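Local coordinates for universal stress protein MT1672 (Mycobacterium tuberculosis, PDB 1TQ8) that belongs to the universal stress protein A family and probably binds nucleotide as part of a mycobacterial stress response, at the interface of chains A and B. Coordinates in Å, arbitrary orientation; residue numbers count along the deposited sequence, not the author numbering. Chains: chain A/B, hypothetical protein Rv1636.

The interface of chains A and B. Residues chain A 32-33, 36, 40, 124, 152; chain B 17, 154, 156.
B:Tyr17 reaches out of its loop to A:Asp152 and A:Arg36, in part of a two-fold symmetric interface in which two universal stress protein subunits exchange strand 152-156. The strand exchange suggests a biological dimer, though the coordinates alone do not prove it. The phenol hydroxyl OH of B:Tyr17 donates a hydrogen bond to the carboxylate oxygen OD2 of A:Asp152 at 2.5 Å. OD2 accepts it through its anti lone pair, the one turned away from OD1. OD2 lies in the plane of the ring at its edge, while the carboxylate itself stands almost perpendicular to that plane, at 87°.

Over one face of the same ring lies the guanidinium of A:Arg36, its plane tilted 17° from the ring, with NH1 3.9 Å from the centroid in a cation-pi contact. The arginine sends CG anti to its backbone nitrogen (chi1 172°), then bends at chi2 and chi3, which folds the guanidinium back across the tyrosine. NE of A:Arg36 also sits 4.0 Å from OD2 of A:Asp152 in a long salt bridge within chain A, a weak support; the nearby guanidinium and the phenol hydroxyl would probably favour the charged form of the carboxylate.

Beside this polar cluster, B:Val156 wedges its CG2 between helix 28-41 and strand 122-126, touching CG1 of A:Val124 at 3.7 Å and CG of A:Arg36 at 3.9 Å. A:Ala33 closes in from the helix against the same methyl. The carboxylate of A:Asp152 packs against the backbone of B:Val156, its OD1 3.3 Å from CA, a contact without a hydrogen bond. One turn beyond A:Arg36, A:Ile40 and B:Leu154 meet tip to tip, CD1 to CD2 at 3.7 Å. A:Val124 lies alongside B:Leu154, pointing the same way, its CG2 4.0 Å from CD2 of the leucine. Behind these side chains, A:Val124 and B:Leu154 form a parallel beta bridge, which sets the swapped strand of chain B beside strand 122-126 of chain A.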
# COMPACT_ATOMS: atom_id res chain seq x y z
N ARG A 32 -20.83 -6.10 -6.12
CA ARG A 32 -20.25 -6.36 -7.43
C ARG A 32 -19.11 -7.36 -7.27
O ARG A 32 -18.85 -8.15 -8.17
CB ARG A 32 -19.71 -5.09 -8.08
CG ARG A 32 -20.78 -4.10 -8.48
CD ARG A 32 -20.19 -2.94 -9.26
NE ARG A 32 -21.22 -2.05 -9.78
CZ ARG A 32 -22.17 -2.41 -10.64
NH1 ARG A 32 -22.22 -3.66 -11.10
NH2 ARG A 32 -23.06 -1.52 -11.06
N ALA A 33 -18.44 -7.33 -6.12
CA ALA A 33 -17.34 -8.26 -5.90
C ALA A 33 -17.92 -9.65 -5.63
O ALA A 33 -17.29 -10.67 -5.91
CB ALA A 33 -16.47 -7.80 -4.73
N ARG A 36 -18.78 -11.10 -9.06
CA ARG A 36 -17.58 -11.57 -9.73
C ARG A 36 -17.04 -12.84 -9.07
O ARG A 36 -16.61 -13.76 -9.76
CB ARG A 36 -16.50 -10.49 -9.74
CG ARG A 36 -15.14 -10.97 -10.25
CD ARG A 36 -15.23 -11.49 -11.68
NE ARG A 36 -15.75 -10.47 -12.59
CZ ARG A 36 -16.03 -10.68 -13.87
NH1 ARG A 36 -15.84 -11.88 -14.40
NH2 ARG A 36 -16.51 -9.69 -14.62
N ILE A 40 -16.77 -16.75 -10.67
CA ILE A 40 -15.54 -17.53 -10.69
C ILE A 40 -15.72 -18.86 -9.98
O ILE A 40 -15.13 -19.86 -10.38
CB ILE A 40 -14.39 -16.76 -10.00
CG1 ILE A 40 -14.16 -15.44 -10.72
CG2 ILE A 40 -13.13 -17.62 -9.96
CD1 ILE A 40 -13.12 -14.56 -10.08
N VAL A 124 -11.24 -12.30 -2.62
CA VAL A 124 -11.84 -11.26 -3.43
C VAL A 124 -12.47 -10.15 -2.60
O VAL A 124 -13.19 -10.43 -1.64
CB VAL A 124 -12.98 -11.86 -4.29
CG1 VAL A 124 -13.56 -10.79 -5.19
CG2 VAL A 124 -12.49 -13.06 -5.07
N ASP A 152 -10.16 -4.73 -12.83
CA ASP A 152 -9.92 -5.63 -11.72
C ASP A 152 -8.43 -5.98 -11.70
O ASP A 152 -7.80 -6.12 -12.76
CB ASP A 152 -10.74 -6.92 -11.88
CG ASP A 152 -12.23 -6.70 -11.68
OD1 ASP A 152 -12.65 -5.55 -11.42
OD2 ASP A 152 -12.99 -7.69 -11.77
N TYR B 17 -13.78 -12.82 -18.13
CA TYR B 17 -12.95 -11.72 -18.61
C TYR B 17 -12.63 -11.91 -20.08
O TYR B 17 -12.44 -13.04 -20.54
CB TYR B 17 -11.67 -11.65 -17.78
CG TYR B 17 -11.89 -11.23 -16.34
CD1 TYR B 17 -11.59 -12.09 -15.29
CD2 TYR B 17 -12.41 -9.97 -16.03
CE1 TYR B 17 -11.78 -11.70 -13.96
CE2 TYR B 17 -12.60 -9.57 -14.71
CZ TYR B 17 -12.28 -10.45 -13.68
OH TYR B 17 -12.46 -10.06 -12.38
N LEU B 154 -7.75 -10.81 -5.46
CA LEU B 154 -8.46 -10.14 -6.52
C LEU B 154 -9.20 -8.90 -6.02
O LEU B 154 -9.98 -8.97 -5.08
CB LEU B 154 -9.46 -11.11 -7.15
CG LEU B 154 -10.35 -10.55 -8.25
CD1 LEU B 154 -9.51 -10.10 -9.44
CD2 LEU B 154 -11.33 -11.64 -8.65
N VAL B 156 -11.78 -6.15 -7.18
CA VAL B 156 -12.80 -5.87 -8.18
C VAL B 156 -13.13 -4.38 -8.17
O VAL B 156 -13.49 -3.83 -7.13
CB VAL B 156 -14.10 -6.68 -7.88
CG1 VAL B 156 -15.17 -6.41 -8.94
CG2 VAL B 156 -13.79 -8.17 -7.84